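Local coordinates for protein branched-chain-amino-acid aminotransferase (Pseudomonas sp. UW4, PDB 6JIF) that catalyses the pyridoxal-5'-phosphate-dependent transfer of the amino group between branched-chain amino acids and 2-oxo acids, at residues B[125-130]-B[169-174]; B[273-278]-B[339-344]; B[323-326]-B[331-334]; B[41-46]-B[60-65]. One frame throughout, in Å; residues are numbered along the deposited sequence.

Interaction 1: residues B[125-130]-B[169-174]; sequences KAVVRA and IFCIPV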
loop_
_atom_site.group_PDB
_atom_site.type_symbol
_atom_site.label_atom_id
_atom_site.label_comp_id
_atom_site.label_asym_id
_atom_site.label_seq_id
_atom_site.Cartn_x
_atom_site.Cartn_y
_atom_site.Cartn_z
ATOM N N LYS B 125 -26.079 -6.909 -6.104
ATOM C CA LYS B 125 -27.530 -6.768 -6.242
ATOM C C LYS B 125 -28.238 -6.946 -4.906
ATOM O O LYS B 125 -29.157 -6.193 -4.583
ATOM C CB LYS B 125 -28.083 -7.764 -7.272
ATOM C CG LYS B 125 -27.648 -7.475 -8.701
ATOM C CD LYS B 125 -28.172 -8.502 -9.653
ATOM C CE LYS B 125 -29.635 -8.267 -9.974
ATOM N NZ LYS B 125 -30.035 -9.434 -10.768
ATOM N N ALA B 126 -27.788 -7.894 -4.090
ATOM C CA ALA B 126 -28.411 -8.088 -2.782
ATOM C C ALA B 126 -28.207 -6.869 -1.892
ATOM O O ALA B 126 -29.115 -6.476 -1.166
ATOM C CB ALA B 126 -27.835 -9.346 -2.109
ATOM N N VAL B 127 -27.020 -6.250 -1.951
ATOM C CA VAL B 127 -26.806 -5.022 -1.166
ATOM C C VAL B 127 -27.719 -3.884 -1.638
ATOM O O VAL B 127 -28.331 -3.160 -0.821
ATOM C CB VAL B 127 -25.322 -4.629 -1.229
ATOM C CG1 VAL B 127 -25.099 -3.217 -0.644
ATOM C CG2 VAL B 127 -24.497 -5.635 -0.465
ATOM N N VAL B 128 -27.853 -3.715 -2.964
ATOM C CA VAL B 128 -28.792 -2.707 -3.453
ATOM C C VAL B 128 -30.215 -3.025 -2.962
ATOM O O VAL B 128 -30.930 -2.159 -2.414
ATOM C CB VAL B 128 -28.708 -2.586 -4.989
ATOM C CG1 VAL B 128 -29.639 -1.496 -5.514
ATOM C CG2 VAL B 128 -27.314 -2.168 -5.404
ATOM N N ARG B 129 -30.647 -4.289 -3.101
ATOM C CA ARG B 129 -32.012 -4.609 -2.693
ATOM C C ARG B 129 -32.251 -4.317 -1.218
ATOM O O ARG B 129 -33.351 -3.906 -0.826
ATOM C CB ARG B 129 -32.338 -6.085 -2.987
ATOM C CG ARG B 129 -32.532 -6.387 -4.433
ATOM C CD ARG B 129 -33.184 -7.772 -4.575
ATOM N NE ARG B 129 -32.438 -8.834 -3.883
ATOM C CZ ARG B 129 -31.439 -9.511 -4.433
ATOM N NH1 ARG B 129 -31.059 -9.222 -5.674
ATOM N NH2 ARG B 129 -30.801 -10.458 -3.737
ATOM N N ALA B 130 -31.266 -4.567 -0.386
ATOM C CA ALA B 130 -31.404 -4.413 1.061
ATOM C C ALA B 130 -31.370 -2.974 1.506
ATOM O O ALA B 130 -31.679 -2.681 2.679
ATOM C CB ALA B 130 -30.274 -5.153 1.779
ATOM N N ILE B 169 -19.168 -5.773 1.088
ATOM C CA ILE B 169 -19.657 -4.673 0.257
ATOM C C ILE B 169 -20.562 -3.821 1.141
ATOM O O ILE B 169 -21.590 -4.306 1.628
ATOM C CB ILE B 169 -20.445 -5.123 -1.002
ATOM C CG1 ILE B 169 -19.732 -6.274 -1.740
ATOM C CG2 ILE B 169 -20.823 -3.908 -1.923
ATOM C CD1 ILE B 169 -20.576 -6.925 -2.788
ATOM N N PHE B 170 -20.222 -2.537 1.289
ATOM C CA PHE B 170 -21.194 -1.629 1.890
ATOM C C PHE B 170 -21.608 -0.595 0.847
ATOM O O PHE B 170 -21.025 -0.506 -0.230
ATOM C CB PHE B 170 -20.662 -0.975 3.188
ATOM C CG PHE B 170 -19.463 -0.098 3.027
ATOM C CD1 PHE B 170 -19.612 1.258 2.710
ATOM C CD2 PHE B 170 -18.176 -0.586 3.303
ATOM C CE1 PHE B 170 -18.513 2.105 2.592
ATOM C CE2 PHE B 170 -17.077 0.287 3.162
ATOM C CZ PHE B 170 -17.256 1.628 2.798
ATOM N N CYS B 171 -22.679 0.140 1.136
ATOM C CA CYS B 171 -23.148 1.167 0.214
ATOM C C CYS B 171 -23.394 2.468 0.969
ATOM O O CYS B 171 -23.512 2.504 2.201
ATOM C CB CYS B 171 -24.416 0.710 -0.551
ATOM S SG CYS B 171 -25.916 0.537 0.409
ATOM N N ILE B 172 -23.439 3.549 0.209
ATOM C CA ILE B 172 -23.736 4.894 0.755
ATOM C C ILE B 172 -24.498 5.686 -0.293
ATOM O O ILE B 172 -24.201 5.558 -1.484
ATOM C CB ILE B 172 -22.459 5.672 1.155
ATOM C CG1 ILE B 172 -21.463 5.727 -0.012
ATOM C CG2 ILE B 172 -21.795 5.066 2.360
ATOM C CD1 ILE B 172 -20.430 6.787 0.234
ATOM N N PRO B 173 -25.483 6.511 0.095
ATOM C CA PRO B 173 -26.088 7.424 -0.871
ATOM C C PRO B 173 -25.093 8.538 -1.177
ATOM O O PRO B 173 -24.362 8.998 -0.294
ATOM C CB PRO B 173 -27.308 7.951 -0.117
ATOM C CG PRO B 173 -26.836 7.972 1.319
ATOM C CD PRO B 173 -26.028 6.693 1.453
ATOM N N VAL B 174 -24.999 8.927 -2.455
ATOM C CA VAL B 174 -24.042 9.955 -2.861
ATOM C C VAL B 174 -24.753 10.920 -3.797
ATOM O O VAL B 174 -25.802 10.606 -4.386
ATOM C CB VAL B 174 -22.772 9.351 -3.524
ATOM C CG1 VAL B 174 -22.014 8.421 -2.534
ATOM C CG2 VAL B 174 -23.147 8.587 -4.816
#

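Interaction 2: residues B[273-278]-B[339-344]; sequences IELAKT and KELTGV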
loop_
_atom_site.group_PDB
_atom_site.type_symbol
_atom_site.label_atom_id
_atom_site.label_comp_id
_atom_site.label_asym_id
_atom_site.label_seq_id
_atom_site.Cartn_x
_atom_site.Cartn_y
_atom_site.Cartn_z
ATOM N N ILE B 273 -14.644 5.590 -23.767
ATOM C CA ILE B 273 -14.030 5.147 -25.024
ATOM C C ILE B 273 -15.069 4.472 -25.901
ATOM O O ILE B 273 -15.167 4.749 -27.104
ATOM C CB ILE B 273 -12.806 4.246 -24.760
ATOM C CG1 ILE B 273 -11.636 5.095 -24.239
ATOM C CG2 ILE B 273 -12.381 3.471 -26.028
ATOM C CD1 ILE B 273 -10.474 4.303 -23.644
ATOM N N GLU B 274 -15.877 3.582 -25.300
ATOM C CA GLU B 274 -16.881 2.849 -26.068
ATOM C C GLU B 274 -17.990 3.777 -26.560
ATOM O O GLU B 274 -18.447 3.651 -27.699
ATOM C CB GLU B 274 -17.424 1.685 -25.225
ATOM C CG GLU B 274 -16.331 0.555 -25.208
ATOM C CD GLU B 274 -16.445 -0.609 -24.194
ATOM O OE1 GLU B 274 -16.993 -0.473 -23.084
ATOM O OE2 GLU B 274 -15.864 -1.685 -24.521
ATOM N N LEU B 275 -18.424 4.740 -25.736
ATOM C CA LEU B 275 -19.483 5.636 -26.197
ATOM C C LEU B 275 -18.953 6.576 -27.264
ATOM O O LEU B 275 -19.640 6.859 -28.235
ATOM C CB LEU B 275 -20.087 6.435 -25.043
ATOM C CG LEU B 275 -20.900 5.590 -24.056
ATOM C CD1 LEU B 275 -21.148 6.443 -22.810
ATOM C CD2 LEU B 275 -22.226 5.086 -24.675
ATOM N N ALA B 276 -17.715 7.059 -27.094
ATOM C CA ALA B 276 -17.095 7.899 -28.103
ATOM C C ALA B 276 -17.055 7.181 -29.439
ATOM O O ALA B 276 -17.403 7.755 -30.468
ATOM C CB ALA B 276 -15.651 8.271 -27.655
ATOM N N LYS B 277 -16.621 5.908 -29.441
ATOM C CA LYS B 277 -16.464 5.181 -30.698
ATOM C C LYS B 277 -17.794 4.770 -31.297
ATOM O O LYS B 277 -17.973 4.844 -32.519
ATOM C CB LYS B 277 -15.612 3.940 -30.495
ATOM C CG LYS B 277 -14.138 4.210 -30.374
ATOM C CD LYS B 277 -13.412 2.807 -30.372
ATOM C CE LYS B 277 -12.055 2.822 -29.644
ATOM N NZ LYS B 277 -11.586 1.420 -29.351
ATOM N N THR B 278 -18.704 4.237 -30.480
ATOM C CA THR B 278 -19.890 3.596 -31.022
ATOM C C THR B 278 -21.148 4.460 -30.959
ATOM O O THR B 278 -22.164 4.081 -31.559
ATOM C CB THR B 278 -20.159 2.268 -30.310
ATOM O OG1 THR B 278 -20.553 2.542 -28.963
ATOM C CG2 THR B 278 -18.861 1.465 -30.267
ATOM N N LYS B 339 -23.095 14.216 -20.988
ATOM C CA LYS B 339 -24.521 13.998 -21.268
ATOM C C LYS B 339 -24.762 12.543 -21.657
ATOM O O LYS B 339 -25.688 11.896 -21.158
ATOM C CB LYS B 339 -24.983 14.921 -22.375
ATOM C CG LYS B 339 -26.501 14.713 -22.690
ATOM C CD LYS B 339 -27.102 15.810 -23.578
ATOM C CE LYS B 339 -26.913 15.514 -25.057
ATOM N NZ LYS B 339 -26.236 16.664 -25.802
ATOM N N GLU B 340 -23.914 12.015 -22.541
ATOM C CA GLU B 340 -24.110 10.653 -23.033
ATOM C C GLU B 340 -23.945 9.634 -21.904
ATOM O O GLU B 340 -24.776 8.707 -21.731
ATOM C CB GLU B 340 -23.126 10.381 -24.177
ATOM C CG GLU B 340 -23.302 9.008 -24.841
ATOM C CD GLU B 340 -24.601 8.885 -25.693
ATOM O OE1 GLU B 340 -25.292 9.905 -25.969
ATOM O OE2 GLU B 340 -24.913 7.743 -26.178
ATOM N N LEU B 341 -22.894 9.802 -21.111
ATOM C CA LEU B 341 -22.575 8.825 -20.083
ATOM C C LEU B 341 -23.610 8.849 -18.965
ATOM O O LEU B 341 -24.108 7.797 -18.546
ATOM C CB LEU B 341 -21.167 9.075 -19.534
ATOM C CG LEU B 341 -20.883 8.038 -18.413
ATOM C CD1 LEU B 341 -21.073 6.548 -18.912
ATOM C CD2 LEU B 341 -19.476 8.215 -17.846
ATOM N N THR B 342 -23.960 10.034 -18.471
ATOM C CA THR B 342 -25.011 10.103 -17.445
ATOM C C THR B 342 -26.373 9.655 -17.977
ATOM O O THR B 342 -27.164 9.076 -17.224
ATOM C CB THR B 342 -25.086 11.525 -16.869
ATOM O OG1 THR B 342 -25.482 12.476 -17.899
ATOM C CG2 THR B 342 -23.695 11.900 -16.316
ATOM N N GLY B 343 -26.660 9.902 -19.262
ATOM C CA GLY B 343 -27.915 9.420 -19.824
ATOM C C GLY B 343 -27.988 7.901 -19.847
ATOM O O GLY B 343 -29.040 7.322 -19.545
ATOM N N VAL B 344 -26.882 7.242 -20.199
ATOM C CA VAL B 344 -26.886 5.784 -20.174
ATOM C C VAL B 344 -26.995 5.271 -18.741
ATOM O O VAL B 344 -27.826 4.391 -18.442
ATOM C CB VAL B 344 -25.653 5.252 -20.905
ATOM C CG1 VAL B 344 -25.453 3.751 -20.579
ATOM C CG2 VAL B 344 -25.806 5.541 -22.419
#

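Interaction 3: residues B[323-326]-B[331-334]; sequences VFHS and GPVT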
loop_
_atom_site.group_PDB
_atom_site.type_symbol
_atom_site.label_atom_id
_atom_site.label_comp_id
_atom_site.label_asym_id
_atom_site.label_seq_id
_atom_site.Cartn_x
_atom_site.Cartn_y
_atom_site.Cartn_z
ATOM N N VAL B 323 -4.053 26.669 -19.490
ATOM C CA VAL B 323 -5.513 26.570 -19.611
ATOM C C VAL B 323 -5.873 26.065 -21.001
ATOM O O VAL B 323 -5.483 26.689 -21.992
ATOM C CB VAL B 323 -6.173 27.937 -19.334
ATOM C CG1 VAL B 323 -7.686 27.883 -19.632
ATOM C CG2 VAL B 323 -5.959 28.274 -17.902
ATOM N N PHE B 324 -6.697 24.990 -21.088
ATOM C CA PHE B 324 -6.997 24.365 -22.390
ATOM C C PHE B 324 -8.072 25.158 -23.127
ATOM O O PHE B 324 -7.932 25.501 -24.321
ATOM C CB PHE B 324 -7.446 22.893 -22.226
ATOM C CG PHE B 324 -6.385 21.990 -21.580
ATOM C CD1 PHE B 324 -5.408 21.398 -22.345
ATOM C CD2 PHE B 324 -6.384 21.797 -20.209
ATOM C CE1 PHE B 324 -4.432 20.614 -21.757
ATOM C CE2 PHE B 324 -5.448 21.014 -19.587
ATOM C CZ PHE B 324 -4.451 20.418 -20.353
ATOM N N HIS B 325 -9.209 25.338 -22.459
ATOM C CA HIS B 325 -10.398 25.967 -23.019
ATOM C C HIS B 325 -10.803 27.202 -22.243
ATOM O O HIS B 325 -10.960 28.266 -22.831
ATOM C CB HIS B 325 -11.555 24.938 -23.010
ATOM C CG HIS B 325 -12.880 25.503 -23.442
ATOM N ND1 HIS B 325 -13.165 25.802 -24.760
ATOM C CD2 HIS B 325 -14.008 25.787 -22.744
ATOM C CE1 HIS B 325 -14.402 26.269 -24.854
ATOM N NE2 HIS B 325 -14.936 26.267 -23.644
ATOM N N SER B 326 -10.936 27.084 -20.926
ATOM C CA SER B 326 -11.520 28.143 -20.117
ATOM C C SER B 326 -11.374 27.804 -18.645
ATOM O O SER B 326 -11.487 26.639 -18.255
ATOM C CB SER B 326 -13.022 28.277 -20.433
ATOM O OG SER B 326 -13.617 29.265 -19.628
ATOM N N GLY B 331 -16.063 22.894 -21.943
ATOM C CA GLY B 331 -16.060 22.837 -23.380
ATOM C C GLY B 331 -17.133 21.908 -23.850
ATOM O O GLY B 331 -17.652 21.075 -23.085
ATOM N N PRO B 332 -17.535 22.083 -25.114
ATOM C CA PRO B 332 -18.733 21.388 -25.621
ATOM C C PRO B 332 -18.556 19.887 -25.776
ATOM O O PRO B 332 -19.548 19.136 -25.654
ATOM C CB PRO B 332 -18.987 22.062 -26.970
ATOM C CG PRO B 332 -17.639 22.554 -27.398
ATOM C CD PRO B 332 -16.952 22.991 -26.117
ATOM N N VAL B 333 -17.347 19.438 -26.112
ATOM C CA VAL B 333 -17.155 18.003 -26.277
ATOM C C VAL B 333 -17.307 17.317 -24.935
ATOM O O VAL B 333 -17.933 16.260 -24.838
ATOM C CB VAL B 333 -15.800 17.679 -26.925
ATOM C CG1 VAL B 333 -15.639 16.115 -27.005
ATOM C CG2 VAL B 333 -15.721 18.329 -28.293
ATOM N N THR B 334 -16.694 17.887 -23.885
ATOM C CA THR B 334 -16.836 17.351 -22.539
ATOM C C THR B 334 -18.289 17.324 -22.123
ATOM O O THR B 334 -18.755 16.341 -21.533
ATOM C CB THR B 334 -15.998 18.189 -21.545
ATOM O OG1 THR B 334 -14.605 18.068 -21.870
ATOM C CG2 THR B 334 -16.199 17.711 -20.091
#

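Interaction 4: residues B[41-46]-B[60-65]; sequences RYLSYF and NVLHIS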
loop_
_atom_site.group_PDB
_atom_site.type_symbol
_atom_site.label_atom_id
_atom_site.label_comp_id
_atom_site.label_asym_id
_atom_site.label_seq_id
_atom_site.Cartn_x
_atom_site.Cartn_y
_atom_site.Cartn_z
ATOM N N ARG B 41 -24.916 -4.584 5.057
ATOM C CA ARG B 41 -23.802 -4.782 4.149
ATOM C C ARG B 41 -23.593 -6.275 3.961
ATOM O O ARG B 41 -24.073 -7.082 4.745
ATOM C CB ARG B 41 -22.471 -4.080 4.635
ATOM C CG ARG B 41 -21.920 -4.490 6.015
ATOM C CD ARG B 41 -22.589 -3.718 7.158
ATOM N NE ARG B 41 -22.416 -2.279 6.932
ATOM C CZ ARG B 41 -23.365 -1.357 7.091
ATOM N NH1 ARG B 41 -24.579 -1.692 7.530
ATOM N NH2 ARG B 41 -23.084 -0.083 6.796
ATOM N N TYR B 42 -22.942 -6.616 2.856
ATOM C CA TYR B 42 -22.536 -7.993 2.586
ATOM C C TYR B 42 -21.213 -8.350 3.254
ATOM O O TYR B 42 -20.237 -7.571 3.242
ATOM C CB TYR B 42 -22.409 -8.180 1.075
ATOM C CG TYR B 42 -22.105 -9.567 0.652
ATOM C CD1 TYR B 42 -23.104 -10.460 0.455
ATOM C CD2 TYR B 42 -20.794 -9.951 0.363
ATOM C CE1 TYR B 42 -22.829 -11.763 0.027
ATOM C CE2 TYR B 42 -20.495 -11.246 -0.065
ATOM C CZ TYR B 42 -21.524 -12.142 -0.226
ATOM O OH TYR B 42 -21.303 -13.425 -0.656
ATOM N N LEU B 43 -21.148 -9.574 3.764
ATOM C CA LEU B 43 -19.947 -10.043 4.440
ATOM C C LEU B 43 -19.749 -11.531 4.137
ATOM O O LEU B 43 -20.653 -12.337 4.355
ATOM C CB LEU B 43 -20.054 -9.816 5.950
ATOM C CG LEU B 43 -18.858 -10.206 6.833
ATOM C CD1 LEU B 43 -17.633 -9.340 6.594
ATOM C CD2 LEU B 43 -19.333 -10.087 8.263
ATOM N N SER B 44 -18.560 -11.889 3.645
ATOM C CA SER B 44 -18.283 -13.275 3.289
ATOM C C SER B 44 -16.840 -13.611 3.658
ATOM O O SER B 44 -15.937 -12.827 3.393
ATOM C CB SER B 44 -18.565 -13.492 1.786
ATOM O OG SER B 44 -18.121 -14.788 1.353
ATOM N N TYR B 45 -16.606 -14.781 4.263
ATOM C CA TYR B 45 -15.255 -15.170 4.681
ATOM C C TYR B 45 -14.657 -16.220 3.752
ATOM O O TYR B 45 -15.344 -17.144 3.326
ATOM C CB TYR B 45 -15.262 -15.740 6.108
ATOM C CG TYR B 45 -15.593 -14.726 7.177
ATOM C CD1 TYR B 45 -16.910 -14.484 7.550
ATOM C CD2 TYR B 45 -14.590 -14.046 7.832
ATOM C CE1 TYR B 45 -17.207 -13.555 8.543
ATOM C CE2 TYR B 45 -14.867 -13.125 8.822
ATOM C CZ TYR B 45 -16.175 -12.871 9.173
ATOM O OH TYR B 45 -16.452 -11.941 10.176
ATOM N N PHE B 46 -13.366 -16.104 3.456
ATOM C CA PHE B 46 -12.664 -17.176 2.760
ATOM C C PHE B 46 -11.826 -17.912 3.793
ATOM O O PHE B 46 -10.952 -17.307 4.437
ATOM C CB PHE B 46 -11.837 -16.620 1.613
ATOM C CG PHE B 46 -11.174 -17.678 0.742
ATOM C CD1 PHE B 46 -9.931 -18.255 1.114
ATOM C CD2 PHE B 46 -11.725 -18.031 -0.471
ATOM C CE1 PHE B 46 -9.299 -19.206 0.309
ATOM C CE2 PHE B 46 -11.093 -18.977 -1.280
ATOM C CZ PHE B 46 -9.869 -19.560 -0.888
ATOM N N ASN B 60 -21.438 -2.440 11.003
ATOM C CA ASN B 60 -20.448 -1.779 10.173
ATOM C C ASN B 60 -19.063 -1.717 10.823
ATOM O O ASN B 60 -18.198 -0.961 10.349
ATOM C CB ASN B 60 -20.939 -0.373 9.790
ATOM C CG ASN B 60 -20.794 0.639 10.924
ATOM O OD1 ASN B 60 -20.791 0.296 12.122
ATOM N ND2 ASN B 60 -20.709 1.916 10.544
ATOM N N VAL B 61 -18.829 -2.511 11.880
ATOM C CA VAL B 61 -17.517 -2.659 12.507
ATOM C C VAL B 61 -16.984 -4.036 12.124
ATOM O O VAL B 61 -17.720 -5.028 12.220
ATOM C CB VAL B 61 -17.602 -2.527 14.030
ATOM C CG1 VAL B 61 -16.184 -2.553 14.629
ATOM C CG2 VAL B 61 -18.378 -1.274 14.381
ATOM N N LEU B 62 -15.762 -4.076 11.586
ATOM C CA LEU B 62 -15.069 -5.323 11.251
ATOM C C LEU B 62 -14.256 -5.740 12.474
ATOM O O LEU B 62 -13.705 -4.901 13.196
ATOM C CB LEU B 62 -14.150 -5.166 10.019
ATOM C CG LEU B 62 -14.791 -4.891 8.644
ATOM C CD1 LEU B 62 -13.759 -4.516 7.565
ATOM C CD2 LEU B 62 -15.511 -6.110 8.225
ATOM N N HIS B 63 -14.190 -7.039 12.714
ATOM C CA HIS B 63 -13.527 -7.553 13.900
ATOM C C HIS B 63 -12.427 -8.495 13.426
ATOM O O HIS B 63 -12.695 -9.651 13.101
ATOM C CB HIS B 63 -14.538 -8.236 14.788
ATOM C CG HIS B 63 -15.744 -7.402 15.056
ATOM N ND1 HIS B 63 -15.779 -6.455 16.052
ATOM C CD2 HIS B 63 -16.961 -7.367 14.456
ATOM C CE1 HIS B 63 -16.969 -5.875 16.068
ATOM N NE2 HIS B 63 -17.707 -6.414 15.113
ATOM N N ILE B 64 -11.207 -8.002 13.322
ATOM C CA ILE B 64 -10.166 -8.723 12.597
ATOM C C ILE B 64 -8.907 -8.781 13.441
ATOM O O ILE B 64 -8.691 -7.959 14.330
ATOM C CB ILE B 64 -9.892 -8.100 11.216
ATOM C CG1 ILE B 64 -9.344 -6.670 11.364
ATOM C CG2 ILE B 64 -11.234 -8.090 10.420
ATOM C CD1 ILE B 64 -8.869 -6.005 10.044
ATOM N N SER B 65 -8.112 -9.811 13.205
ATOM C CA SER B 65 -6.912 -10.003 14.004
ATOM C C SER B 65 -6.001 -8.792 13.974
ATOM O O SER B 65 -5.913 -8.093 12.957
ATOM C CB SER B 65 -6.112 -11.201 13.495
ATOM O OG SER B 65 -4.881 -11.308 14.222
HETATM O O HOH W 1 -13.807 -11.526 11.431
#

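Interaction 1: residues B[125-130]-B[169-174]
Val127, on helix 117-130, presses both of its methyl groups against strand 164-174, and each meets a different residue. CG2 lies over Ile169, 3.8 Å from the backbone O of Ile169 and 4.1 Å from the CB of Ile169. The other methyl, CG1, comes up beside Cys171 and sits 4.0 Å from both CB and SG of Cys171. Ile169 and Cys171 are alternate residues of the strand and therefore send their side chains to the same face of the sheet, while Phe170 between them turns to the other. With CG1 anti to the backbone N (chi1 170°), the valine fork straddles the two positions. A beta-branched residue suits this place because one short side chain offers two apolar ends.

The tight part is thus narrow, a single valine on two strand residues, all three of them buried. Tyr42 on the adjacent strand 41-47 adds to the floor under Val127, and Ala123 and Cys124, one turn earlier on the helix, lie against Ile169. On the far flank the character changes: Lys125 and Arg129 take no part in the contact; Lys125 is partly exposed and Arg129 exposed, so the charged residues are on the more open flank. Methyl carbons meet carbon, sulfur and one backbone oxygen here, which implies that apolar packing rather than polar pairing joins Val127 to the strand.

Interaction 2: residues B[273-278]-B[339-344]
Leu275 on helix 267-278 reaches across to helix 332-346 and carries the whole contact from its side. Its CB already approaches Glu340, lying 4.1 Å from the CG of Glu340. With CG of Leu275 anti to the carbonyl carbon (chi1 -69°), the fork opens toward the other helix. One branch, CD1, lies 3.9 Å from the CA of Leu341 and equally touches the CD1 of Leu341, whose side chain crosses it at about a right angle; CD1 of Leu275 is also 3.9 Å from CG of Glu340. The second branch, CD2, ends against Val344, 4.3 Å from CG2 of Val344.

Glu340 is both apolar and polar: its methylene CG packs on the leucine, and the bend at chi2 (71°) folds the carboxylate back, so that OE2 of Glu340 still lies 4.1 Å from CD2 of Leu275 while making a long, weak ion pair with Arg279. Leucine suits the site because its two terminal methyls can meet three residues of one helix face. Cutting this leucine back to an alanine would remove both methyls and is likely to open a gap against Glu340 CG, Leu341 and Val344. The axes of the two short segments, 10.5 Å apart at their closest, make an angle of 110°, a steeply crossed helix pair beside the mixed sheet of the larger domain of this class IV aminotransferase.

Interaction 3: residues B[323-326]-B[331-334]
The N-cap of helix 332-346 is the element involved: Gly331 occupies the position just before the helix, and the imidazole of His325, from the loop that follows strand 320-323, lies against it. In a CH-pi contact, CA of Gly331 stands over one face of the His325 ring, 3.8 Å from the ring centroid and 22° off the ring normal, displaced toward the rim. The nearest ring atoms are NE2 and CD2: NE2 of His325 is 3.6 Å from CA of Gly331, and CD2 of His325 is 3.6 Å from the backbone N of Gly331.

His325 gets there with CG anti to its backbone N (chi1 174°), which extends the side chain across the short loop. Glycine suits its place because its bare CA can lie directly on the ring, and a CB would be crowded by CD of the following Pro332. Pro332, the first residue of the helix, makes a lighter approach, with CD of Pro332 4.3 Å from CE1 of His325. A proline is well tolerated in a first turn, where its missing N-H is not needed for helical bonding.

The histidine itself is exposed, whereas Gly331 is buried beneath it. Beyond the cap, Glu299 of strand 297-304 accepts hydrogen bonds from N of Val333 and OG1 of Thr334, tying the helix start to the sheet, while Phe324 packs between strands 297-304 and 308-317.

Interaction 4: residues B[41-46]-B[60-65]
Arg41 lies on strand 41-47 of the antiparallel sheet in the smaller domain and meets Asn60, just before strand 61-65, whose residues Leu62 to Ile64 pair antiparallel with a strand of the second subunit. The two residues bury equal areas. CB of Asn60 sits over one face of the Arg41 guanidinium, 3.4 Å above its plane and toward the rim, with Asn60 CB 3.7 Å from both NE and NH2 of Arg41. The guanidinium and amide planes are 76° apart, so the amide does not stack on the guanidinium; the CB makes the contact.

The polar ends point to other partners. Arg41 NH2 forms a salt bridge with Glu66 of the second subunit and its NH1 bonds to the O of Thr38, while Asn60 ND2 bonds to the OH of Tyr35. Arginine suits the place since one flat group can be packed on a face and bonded around its rim. A methionine in its place would probably leave Glu66 of the second subunit without its charged mate and the Thr38 carbonyl without this donor.

Farther along, Leu43 and Leu62 slide past each other in opposite directions, CD1 of Leu43 lying 4.2 Å from CD2 of Leu62. A water also joins the two segments: it lies in plane at the edge of the Tyr45 ring, 3.0 Å from Tyr45 OH, and donates to O of His63 at 2.7 Å.

In the fold
Interactions 1 and 4 both reach one sheet, through its neighbouring strands 164-174 and 41-47; their centres are about 15 Å apart, and O of Ile169 and N of Tyr42, 2.9 Å apart, probably form a hydrogen bond. Both also touch the second subunit. Interactions 2 and 3 share helix 332-346, with centres about 18 Å apart and nearest atoms about 5 Å apart: one lies at its start, the other farther along. Interactions 3 and 4, about 44 Å between centres, lie on opposite sides of the chain's centre. Interaction 2 comes near the cofactor: the Leu341 side chain is about 8 Å from PLP and packs on Thr268, which lines the PLP pocket.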